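Peroxiredoxin (Mycobacterium tuberculosis, PDB 5EPF) reduces hydrogen peroxide and organic hydroperoxides to water and alcohols as a thiol-specific peroxidase of the BCP/PrxQ subfamily, protecting the cell against oxidative stress. Local coordinates at residues E19-T24 / D79-Q84; P38-F43 / T126-T131; K54-F59 / R91-P96. All coordinates share one frame; numbering follows the deposited sequence. Where two conformers were deposited one is given.

Contact 1 of 3, residues E19-T24 / D79-Q84; sequences ELPDQT and DPVRKQ. With EDO (1,2-ethanediol), chain D.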
loop_
_atom_site.group_PDB
_atom_site.type_symbol
_atom_site.label_atom_id
_atom_site.label_comp_id
_atom_site.label_asym_id
_atom_site.label_seq_id
_atom_site.Cartn_x
_atom_site.Cartn_y
_atom_site.Cartn_z
ATOM N N GLU A 19 9.996 0.179 -8.614
ATOM C CA GLU A 19 9.136 -0.411 -9.637
ATOM C C GLU A 19 8.785 -1.836 -9.249
ATOM O O GLU A 19 9.648 -2.602 -8.814
ATOM C CB GLU A 19 9.824 -0.458 -11.014
ATOM C CG GLU A 19 10.006 0.895 -11.670
ATOM C CD GLU A 19 10.577 0.776 -13.074
ATOM O OE1 GLU A 19 10.893 -0.356 -13.519
ATOM O OE2 GLU A 19 10.703 1.820 -13.742
ATOM N N LEU A 20 7.512 -2.187 -9.421
ATOM C CA LEU A 20 7.020 -3.546 -9.199
ATOM C C LEU A 20 5.855 -3.795 -10.140
ATOM O O LEU A 20 5.156 -2.848 -10.512
ATOM C CB LEU A 20 6.496 -3.734 -7.766
ATOM C CG LEU A 20 7.536 -3.785 -6.650
ATOM C CD1 LEU A 20 6.820 -3.876 -5.322
ATOM C CD2 LEU A 20 8.517 -4.936 -6.819
ATOM N N PRO A 21 5.574 -5.056 -10.488
ATOM C CA PRO A 21 4.398 -5.347 -11.319
ATOM C C PRO A 21 3.086 -5.286 -10.543
ATOM O O PRO A 21 3.008 -5.687 -9.377
ATOM C CB PRO A 21 4.659 -6.780 -11.793
ATOM C CG PRO A 21 5.469 -7.390 -10.680
ATOM C CD PRO A 21 6.355 -6.262 -10.164
ATOM N N ASP A 22 2.044 -4.797 -11.217
ATOM C CA ASP A 22 0.691 -4.812 -10.677
ATOM C C ASP A 22 0.029 -6.162 -10.963
ATOM O O ASP A 22 0.676 -7.109 -11.430
ATOM C CB ASP A 22 -0.120 -3.604 -11.168
ATOM C CG ASP A 22 -0.425 -3.639 -12.669
ATOM O OD1 ASP A 22 -0.285 -4.716 -13.319
ATOM O OD2 ASP A 22 -0.859 -2.596 -13.213
ATOM N N GLN A 23 -1.277 -6.248 -10.717
ATOM C CA GLN A 23 -2.016 -7.505 -10.833
ATOM C C GLN A 23 -2.164 -7.980 -12.275
ATOM O O GLN A 23 -2.639 -9.093 -12.485
ATOM C CB GLN A 23 -3.390 -7.423 -10.146
ATOM C CG GLN A 23 -4.326 -6.353 -10.708
ATOM C CD GLN A 23 -4.268 -5.062 -9.902
ATOM O OE1 GLN A 23 -3.182 -4.515 -9.657
ATOM N NE2 GLN A 23 -5.435 -4.568 -9.484
ATOM N N THR A 24 -1.813 -7.166 -13.270
ATOM C CA THR A 24 -1.749 -7.620 -14.658
ATOM C C THR A 24 -0.329 -7.944 -15.105
ATOM O O THR A 24 -0.112 -8.268 -16.281
ATOM C CB THR A 24 -2.384 -6.610 -15.626
ATOM O OG1 THR A 24 -1.569 -5.428 -15.708
ATOM C CG2 THR A 24 -3.782 -6.232 -15.185
ATOM N N ASP A 79 2.852 -11.453 -2.074
ATOM C CA ASP A 79 2.112 -12.461 -2.823
ATOM C C ASP A 79 2.423 -12.365 -4.322
ATOM O O ASP A 79 2.661 -11.274 -4.845
ATOM C CB ASP A 79 0.620 -12.256 -2.612
ATOM C CG ASP A 79 0.209 -12.509 -1.182
ATOM O OD1 ASP A 79 0.356 -13.660 -0.727
ATOM O OD2 ASP A 79 -0.246 -11.573 -0.498
ATOM N N PRO A 80 2.401 -13.498 -5.034
ATOM C CA PRO A 80 2.647 -13.482 -6.483
ATOM C C PRO A 80 1.550 -12.731 -7.227
ATOM O O PRO A 80 0.413 -12.599 -6.760
ATOM C CB PRO A 80 2.628 -14.972 -6.862
ATOM C CG PRO A 80 2.979 -15.683 -5.617
ATOM C CD PRO A 80 2.360 -14.870 -4.501
ATOM N N VAL A 81 1.905 -12.253 -8.424
ATOM C CA VAL A 81 0.958 -11.547 -9.289
ATOM C C VAL A 81 -0.336 -12.336 -9.447
ATOM O O VAL A 81 -1.431 -11.774 -9.370
ATOM C CB VAL A 81 1.620 -11.247 -10.651
ATOM C CG1 VAL A 81 0.613 -10.767 -11.693
ATOM C CG2 VAL A 81 2.727 -10.197 -10.481
ATOM N N ARG A 82 -0.240 -13.651 -9.668
ATOM C CA ARG A 82 -1.455 -14.418 -9.927
ATOM C C ARG A 82 -2.399 -14.420 -8.728
ATOM O O ARG A 82 -3.624 -14.462 -8.908
ATOM C CB ARG A 82 -1.124 -15.842 -10.389
ATOM C CG ARG A 82 -0.571 -16.770 -9.316
ATOM C CD ARG A 82 -0.078 -18.088 -9.937
ATOM N NE ARG A 82 1.069 -17.844 -10.804
ATOM C CZ ARG A 82 1.809 -18.787 -11.376
ATOM N NH1 ARG A 82 1.528 -20.071 -11.185
ATOM N NH2 ARG A 82 2.833 -18.431 -12.148
ATOM N N LYS A 83 -1.862 -14.358 -7.502
ATOM C CA LYS A 83 -2.738 -14.296 -6.338
ATOM C C LYS A 83 -3.299 -12.895 -6.144
ATOM O O LYS A 83 -4.477 -12.739 -5.806
ATOM C CB LYS A 83 -2.015 -14.771 -5.080
ATOM C CG LYS A 83 -2.980 -14.894 -3.894
ATOM C CD LYS A 83 -2.396 -15.663 -2.720
ATOM C CE LYS A 83 -3.482 -15.839 -1.658
ATOM N NZ LYS A 83 -3.101 -16.779 -0.592
ATOM N N GLN A 84 -2.470 -11.869 -6.355
ATOM C CA GLN A 84 -2.981 -10.501 -6.335
ATOM C C GLN A 84 -4.092 -10.330 -7.360
ATOM O O GLN A 84 -5.105 -9.680 -7.080
ATOM C CB GLN A 84 -1.859 -9.492 -6.616
ATOM C CG GLN A 84 -0.615 -9.545 -5.714
ATOM C CD GLN A 84 -0.855 -9.072 -4.291
ATOM O OE1 GLN A 84 -1.813 -9.475 -3.632
ATOM N NE2 GLN A 84 0.037 -8.223 -3.803
HETATM C C1 EDO D . 3.237 -14.693 -11.477
HETATM O O1 EDO D . 2.247 -14.999 -10.493
HETATM C C2 EDO D . 2.671 -14.929 -12.868
HETATM O O2 EDO D . 1.502 -14.130 -13.039
#
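The end of strand 19-21 and the turn after it run past the first turn of helix 81-91, whose N-cap is Pro80, with the CA atoms of Gln23 and Val81 5.3 Å apart. Val81 carries the meeting. CG2 reaches the ring of Pro21, 3.9 Å from CG, the two side chains crossing obliquely, and, like CG1, lies against Asp22 O. CG1, set anti to the backbone N (chi1 169°), is 3.7 Å from Asp22 O and equally close to Gln23 O. Deeper in, Gln23 CB approaches Gln84 CB at 4.4 Å, after which both amide ends turn away: Gln23 bonds through OE1 to Leu97 N and through NE2 to Tyr95 O, while Gln84 bonds to Tyr44 OH and Leu98 O. The turn is held by Asp22 OD1, which accepts from Thr24 N, 2.9 Å away and above the carboxylate plane, in an Asx turn, and takes Thr24 OG1 on its syn lone pair at 2.8 Å; OD2 forms a salt bridge with Arg28. An ethanediol, probably from crystallisation, receives bonds at O1 from Arg82 N (2.9 Å) and Arg82 NE. No hydrogen bond crosses between 19-24 and 79-84; they meet by van der Waals packing, apolar between Pro21 and Val81 and otherwise largely against backbone carbonyl oxygens, and the polar ends of both glutamines are satisfied by the surrounding fold, strand 97-99 included.

Contact 2 of 3, residues P38-F43 / T126-T131; sequences PVVLFF and TFVIDT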
loop_
_atom_site.group_PDB
_atom_site.type_symbol
_atom_site.label_atom_id
_atom_site.label_comp_id
_atom_site.label_asym_id
_atom_site.label_seq_id
_atom_site.Cartn_x
_atom_site.Cartn_y
_atom_site.Cartn_z
ATOM N N PRO A 38 -0.800 12.359 -3.820
ATOM C CA PRO A 38 -0.215 11.380 -2.896
ATOM C C PRO A 38 -0.685 9.960 -3.174
ATOM O O PRO A 38 -1.754 9.724 -3.740
ATOM C CB PRO A 38 -0.719 11.872 -1.531
ATOM C CG PRO A 38 -0.918 13.366 -1.729
ATOM C CD PRO A 38 -1.509 13.438 -3.103
ATOM N N VAL A 39 0.147 9.015 -2.764
ATOM C CA VAL A 39 -0.169 7.586 -2.807
ATOM C C VAL A 39 -0.250 7.066 -1.375
ATOM O O VAL A 39 0.663 7.290 -0.571
ATOM C CB VAL A 39 0.909 6.799 -3.584
ATOM C CG1 VAL A 39 0.807 5.303 -3.287
ATOM C CG2 VAL A 39 0.813 7.066 -5.110
ATOM N N VAL A 40 -1.308 6.331 -1.064
ATOM C CA VAL A 40 -1.412 5.600 0.191
ATOM C C VAL A 40 -0.998 4.161 -0.119
ATOM O O VAL A 40 -1.750 3.405 -0.755
ATOM C CB VAL A 40 -2.827 5.674 0.775
ATOM C CG1 VAL A 40 -2.868 4.938 2.115
ATOM C CG2 VAL A 40 -3.260 7.117 0.942
ATOM N N LEU A 41 0.219 3.798 0.305
ATOM C CA LEU A 41 0.846 2.515 -0.016
ATOM C C LEU A 41 0.655 1.614 1.198
ATOM O O LEU A 41 1.251 1.857 2.253
ATOM C CB LEU A 41 2.340 2.709 -0.310
ATOM C CG LEU A 41 3.106 1.453 -0.736
ATOM C CD1 LEU A 41 2.591 0.926 -2.087
ATOM C CD2 LEU A 41 4.607 1.747 -0.782
ATOM N N PHE A 42 -0.213 0.612 1.079
ATOM C CA PHE A 42 -0.578 -0.207 2.226
ATOM C C PHE A 42 -0.017 -1.614 2.060
ATOM O O PHE A 42 -0.444 -2.361 1.169
ATOM C CB PHE A 42 -2.075 -0.147 2.573
ATOM C CG PHE A 42 -3.045 -0.795 1.581
ATOM C CD1 PHE A 42 -3.524 -2.088 1.800
ATOM C CD2 PHE A 42 -3.569 -0.076 0.512
ATOM C CE1 PHE A 42 -4.453 -2.665 0.941
ATOM C CE2 PHE A 42 -4.505 -0.659 -0.361
ATOM C CZ PHE A 42 -4.948 -1.940 -0.124
ATOM N N PHE A 43 0.954 -1.957 2.913
ATOM C CA PHE A 43 1.540 -3.294 2.944
ATOM C C PHE A 43 0.632 -4.193 3.776
ATOM O O PHE A 43 0.304 -3.875 4.928
ATOM C CB PHE A 43 2.904 -3.253 3.633
ATOM C CG PHE A 43 4.022 -2.708 2.795
ATOM C CD1 PHE A 43 4.854 -3.549 2.069
ATOM C CD2 PHE A 43 4.277 -1.343 2.782
ATOM C CE1 PHE A 43 5.909 -3.023 1.308
ATOM C CE2 PHE A 43 5.326 -0.810 2.057
ATOM C CZ PHE A 43 6.145 -1.653 1.313
ATOM N N THR A 126 1.092 0.962 6.692
ATOM C CA THR A 126 0.661 1.857 5.624
ATOM C C THR A 126 1.463 3.143 5.644
ATOM O O THR A 126 1.650 3.755 6.706
ATOM C CB THR A 126 -0.830 2.149 5.757
ATOM O OG1 THR A 126 -1.541 0.905 5.677
ATOM C CG2 THR A 126 -1.330 3.104 4.685
ATOM N N PHE A 127 1.906 3.564 4.461
ATOM C CA PHE A 127 2.673 4.797 4.297
ATOM C C PHE A 127 1.890 5.747 3.405
ATOM O O PHE A 127 1.548 5.395 2.270
ATOM C CB PHE A 127 4.034 4.482 3.668
ATOM C CG PHE A 127 4.865 3.555 4.514
ATOM C CD1 PHE A 127 5.724 4.044 5.488
ATOM C CD2 PHE A 127 4.746 2.173 4.370
ATOM C CE1 PHE A 127 6.456 3.199 6.304
ATOM C CE2 PHE A 127 5.486 1.302 5.185
ATOM C CZ PHE A 127 6.340 1.831 6.143
ATOM N N VAL A 128 1.625 6.954 3.898
ATOM C CA VAL A 128 1.044 8.000 3.057
ATOM C C VAL A 128 2.212 8.788 2.472
ATOM O O VAL A 128 3.002 9.377 3.222
ATOM C CB VAL A 128 0.107 8.911 3.865
ATOM C CG1 VAL A 128 -0.512 9.964 2.966
ATOM C CG2 VAL A 128 -0.954 8.107 4.594
ATOM N N ILE A 129 2.356 8.757 1.147
ATOM C CA ILE A 129 3.534 9.283 0.457
ATOM C C ILE A 129 3.121 10.470 -0.409
ATOM O O ILE A 129 2.251 10.340 -1.277
ATOM C CB ILE A 129 4.197 8.195 -0.404
ATOM C CG1 ILE A 129 4.525 6.945 0.444
ATOM C CG2 ILE A 129 5.441 8.769 -1.137
ATOM C CD1 ILE A 129 4.950 5.732 -0.377
ATOM N N ASP A 130 3.753 11.627 -0.190
ATOM C CA ASP A 130 3.412 12.810 -0.960
ATOM C C ASP A 130 4.087 12.755 -2.339
ATOM O O ASP A 130 4.929 11.896 -2.621
ATOM C CB ASP A 130 3.876 14.067 -0.215
ATOM C CG ASP A 130 3.035 15.304 -0.514
ATOM O OD1 ASP A 130 2.212 15.292 -1.462
ATOM O OD2 ASP A 130 3.231 16.300 0.225
ATOM N N THR A 131 3.739 13.725 -3.198
ATOM C CA THR A 131 4.222 13.713 -4.581
ATOM C C THR A 131 5.724 13.931 -4.684
ATOM O O THR A 131 6.319 13.555 -5.701
ATOM C CB THR A 131 3.470 14.730 -5.450
ATOM O OG1 THR A 131 3.607 16.040 -4.897
ATOM C CG2 THR A 131 2.007 14.376 -5.534
HETATM O O HOH W 1 -1.380 -1.875 5.640
#
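Two rings set almost at right angles mark one end of this antiparallel strand pair. Phe43 and Phe127 meet rim to rim, neither over the face of the other, with planes at 86° and centroids 5.9 Å apart; Phe43 CD2 lies in the plane of the Phe127 ring, at its edge. Both rings have CG anti to the carbonyl carbon. Farther along the face that carries Phe127, Leu41 and Ile129 lie side by side and point the same way, Ile129 CD1 resting 4.0 Å from Leu41 CB. On the other face Val40 crosses Thr126 obliquely, CG1 to CG2 at 3.5 Å. The first torsion of Thr126 (chi1 -60°) puts this methyl anti to the backbone N and leaves OG1 3.3 Å from Phe42 CB. That hydroxyl is bonded to His148 ND1 and also donates to a water, which in turn donates to Phe43 O. Between the strands, Val39 pairs with Ile129 and Leu41 with Phe127 as hydrogen-bonded pairs, each with two bonds in the carbonyl plane; the straightest, Phe127 N to Leu41 O, measures 2.9 Å at 174°. Strand 39-43 is the middle strand of the five-stranded mixed sheet of this thioredoxin-like fold, bonded also to strand 72-77, and 125-129 is its neighbour, followed by strand 135-139. Helix 145-158 packs on Val40 and Val128, helix 50-61 on Val40, Phe42 and Thr126, and Phe109 of helix 104-109 meets both Phe43 and Phe127 on the opposite face.

Contact 3 of 3, residues K54-F59 / R91-P96; sequences KEACHF and RRFDYP. With SO4 (sulfate ion), chain B.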
loop_
_atom_site.group_PDB
_atom_site.type_symbol
_atom_site.label_atom_id
_atom_site.label_comp_id
_atom_site.label_asym_id
_atom_site.label_seq_id
_atom_site.Cartn_x
_atom_site.Cartn_y
_atom_site.Cartn_z
ATOM N N LYS A 54 -10.602 -7.354 4.911
ATOM C CA LYS A 54 -11.282 -6.228 5.550
ATOM C C LYS A 54 -10.557 -4.918 5.252
ATOM O O LYS A 54 -11.177 -3.930 4.839
ATOM C CB LYS A 54 -11.372 -6.455 7.059
ATOM C CG LYS A 54 -12.153 -5.372 7.793
ATOM C CD LYS A 54 -12.356 -5.749 9.283
ATOM C CE LYS A 54 -13.127 -4.683 10.062
ATOM N NZ LYS A 54 -14.524 -4.504 9.556
ATOM N N GLU A 55 -9.232 -4.900 5.429
ATOM C CA GLU A 55 -8.466 -3.675 5.215
ATOM C C GLU A 55 -8.590 -3.188 3.774
ATOM O O GLU A 55 -8.870 -2.005 3.526
ATOM C CB GLU A 55 -6.997 -3.925 5.568
ATOM C CG GLU A 55 -6.163 -2.679 5.366
ATOM C CD GLU A 55 -4.675 -2.863 5.517
ATOM O OE1 GLU A 55 -4.186 -3.981 5.758
ATOM O OE2 GLU A 55 -3.960 -1.837 5.364
ATOM N N ALA A 56 -8.397 -4.097 2.812
ATOM C CA ALA A 56 -8.373 -3.715 1.408
ATOM C C ALA A 56 -9.769 -3.381 0.896
ATOM O O ALA A 56 -9.917 -2.501 0.040
ATOM C CB ALA A 56 -7.730 -4.837 0.591
ATOM N N CYS A 57 -10.804 -4.061 1.398
ATOM C CA CYS A 57 -12.163 -3.698 1.013
ATOM C C CYS A 57 -12.570 -2.344 1.584
ATOM O O CYS A 57 -13.386 -1.640 0.976
ATOM C CB CYS A 57 -13.150 -4.786 1.436
ATOM S SG CYS A 57 -13.059 -6.270 0.401
ATOM N N HIS A 58 -12.035 -1.966 2.751
ATOM C CA HIS A 58 -12.305 -0.630 3.269
ATOM C C HIS A 58 -11.663 0.431 2.380
ATOM O O HIS A 58 -12.305 1.437 2.054
ATOM C CB HIS A 58 -11.847 -0.535 4.727
ATOM C CG HIS A 58 -12.341 0.685 5.440
ATOM N ND1 HIS A 58 -13.667 1.052 5.468
ATOM C CD2 HIS A 58 -11.678 1.624 6.158
ATOM C CE1 HIS A 58 -13.803 2.158 6.181
ATOM N NE2 HIS A 58 -12.610 2.527 6.608
ATOM N N PHE A 59 -10.424 0.193 1.919
ATOM C CA PHE A 59 -9.833 1.067 0.905
ATOM C C PHE A 59 -10.697 1.129 -0.348
ATOM O O PHE A 59 -10.922 2.217 -0.898
ATOM C CB PHE A 59 -8.428 0.602 0.537
ATOM C CG PHE A 59 -7.347 1.130 1.451
ATOM C CD1 PHE A 59 -6.956 2.462 1.392
ATOM C CD2 PHE A 59 -6.711 0.298 2.370
ATOM C CE1 PHE A 59 -5.958 2.949 2.229
ATOM C CE2 PHE A 59 -5.716 0.779 3.214
ATOM C CZ PHE A 59 -5.342 2.124 3.138
ATOM N N ARG A 91 -12.700 -9.251 -5.262
ATOM C CA ARG A 91 -13.150 -8.141 -4.431
ATOM C C ARG A 91 -13.411 -6.879 -5.244
ATOM O O ARG A 91 -13.766 -5.841 -4.677
ATOM C CB ARG A 91 -12.136 -7.863 -3.319
ATOM C CG ARG A 91 -11.924 -9.048 -2.392
ATOM C CD ARG A 91 -13.214 -9.446 -1.698
ATOM N NE ARG A 91 -13.038 -10.674 -0.920
ATOM C CZ ARG A 91 -13.979 -11.198 -0.154
ATOM N NH1 ARG A 91 -15.146 -10.589 -0.040
ATOM N NH2 ARG A 91 -13.749 -12.329 0.507
ATOM N N ARG A 92 -13.229 -6.941 -6.564
ATOM C CA ARG A 92 -13.521 -5.810 -7.449
ATOM C C ARG A 92 -12.760 -4.547 -7.026
ATOM O O ARG A 92 -13.315 -3.447 -6.941
ATOM C CB ARG A 92 -15.036 -5.574 -7.551
ATOM C CG ARG A 92 -15.829 -6.779 -8.118
ATOM C CD ARG A 92 -16.393 -7.716 -7.029
ATOM N NE ARG A 92 -17.279 -7.007 -6.103
ATOM C CZ ARG A 92 -17.431 -7.305 -4.812
ATOM N NH1 ARG A 92 -16.774 -8.329 -4.262
ATOM N NH2 ARG A 92 -18.249 -6.578 -4.067
ATOM N N PHE A 93 -11.464 -4.708 -6.759
ATOM C CA PHE A 93 -10.640 -3.559 -6.393
ATOM C C PHE A 93 -10.423 -2.644 -7.586
ATOM O O PHE A 93 -10.075 -3.094 -8.681
ATOM C CB PHE A 93 -9.283 -3.995 -5.850
ATOM C CG PHE A 93 -9.348 -4.685 -4.521
ATOM C CD1 PHE A 93 -8.355 -5.580 -4.155
ATOM C CD2 PHE A 93 -10.406 -4.460 -3.642
ATOM C CE1 PHE A 93 -8.405 -6.228 -2.936
ATOM C CE2 PHE A 93 -10.450 -5.106 -2.423
ATOM C CZ PHE A 93 -9.458 -5.992 -2.076
ATOM N N ASP A 94 -10.608 -1.350 -7.359
ATOM C CA ASP A 94 -10.425 -0.331 -8.387
ATOM C C ASP A 94 -9.080 0.371 -8.242
ATOM O O ASP A 94 -9.008 1.589 -8.402
ATOM C CB ASP A 94 -11.573 0.680 -8.325
ATOM C CG ASP A 94 -11.626 1.427 -6.995
ATOM O OD1 ASP A 94 -11.426 0.805 -5.923
ATOM O OD2 ASP A 94 -11.864 2.655 -7.035
ATOM N N TYR A 95 -8.019 -0.362 -7.917
ATOM C CA TYR A 95 -6.712 0.230 -7.668
ATOM C C TYR A 95 -5.648 -0.853 -7.835
ATOM O O TYR A 95 -5.962 -2.052 -7.836
ATOM C CB TYR A 95 -6.654 0.891 -6.273
ATOM C CG TYR A 95 -7.001 -0.024 -5.109
ATOM C CD1 TYR A 95 -6.026 -0.822 -4.513
ATOM C CD2 TYR A 95 -8.304 -0.071 -4.579
ATOM C CE1 TYR A 95 -6.316 -1.651 -3.465
ATOM C CE2 TYR A 95 -8.604 -0.916 -3.507
ATOM C CZ TYR A 95 -7.608 -1.706 -2.955
ATOM O OH TYR A 95 -7.849 -2.537 -1.881
ATOM N N PRO A 96 -4.377 -0.471 -7.936
ATOM C CA PRO A 96 -3.311 -1.461 -8.128
ATOM C C PRO A 96 -2.962 -2.232 -6.860
ATOM O O PRO A 96 -2.934 -1.680 -5.752
ATOM C CB PRO A 96 -2.118 -0.601 -8.579
ATOM C CG PRO A 96 -2.705 0.732 -8.992
ATOM C CD PRO A 96 -3.863 0.910 -8.052
HETATM S S SO4 B . -17.560 -7.956 -0.634
HETATM O O1 SO4 B . -16.286 -8.089 -1.324
HETATM O O2 SO4 B . -17.652 -8.933 0.472
HETATM O O3 SO4 B . -17.716 -6.606 -0.084
HETATM O O4 SO4 B . -18.654 -8.237 -1.569
#
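The Phe93 ring is held between two residues of its own segment, 91-96: Tyr95 OH sits over the centre of one face, 3.5 Å above the plane, and Arg91 CB lies on the opposite face, offset toward the rim. Its far end reaches helix 50-61, where CZ comes 3.4 Å from Ala56 CB. The sulfur of Cys57 stands at the ring edge, 5.3 Å from the centroid and 79° off the normal, a sulfur-aromatic contact; Arg91 CD touches the same SG at 3.8 Å. Tyr95, with CG in the crowded position between backbone N and carbonyl carbon (chi1 56°), extends its hydroxyl to donate to Ala56 O at 2.8 Å. The donor stands above the carbonyl plane, 35° out of it. At the start of the segment, the guanidinium edges of Arg91 and Arg92 grip a sulfate, probably from crystallisation: O1 takes bonds from both NH1 atoms, each 3.0 Å long, and Arg60 binds the ion too. Cys57 is the likely partner of the peroxidatic Cys52 in a redox-active disulfide, a bond not formed here; its sulfur instead packs against Arg91 and Phe93. The loop leaves helix 81-91 through a Schellman motif at Arg92 and leads into strand 97-99; Phe87 of that helix meets Phe93 edge-to-face, while on the sheet side of helix 50-61 Phe59 stacks with Phe42 of strand 39-43.

From the N terminus, the chain first lays down 19-24, whose partner 79-84 comes 55 residues later and closes the loop of contact 1. Before that closure it has passed through 38-43 and 54-59, the opening segments of the other two contacts, so contact 1 crosses both. Contact 3 closes next, at 91-96, and lies nested inside the long loop that contact 2 completes at 126-131. In space, contact 2 forms the middle of the sheet; contact 3 joins the active-site helix 50-61 to the loop before edge strand 97-99, and contact 1 brings the N-terminal hairpin to helix 81-91. Phe42 and Gln23 touch contact 3 from contacts 2 and 1 respectively, whereas contacts 1 and 2 do not meet.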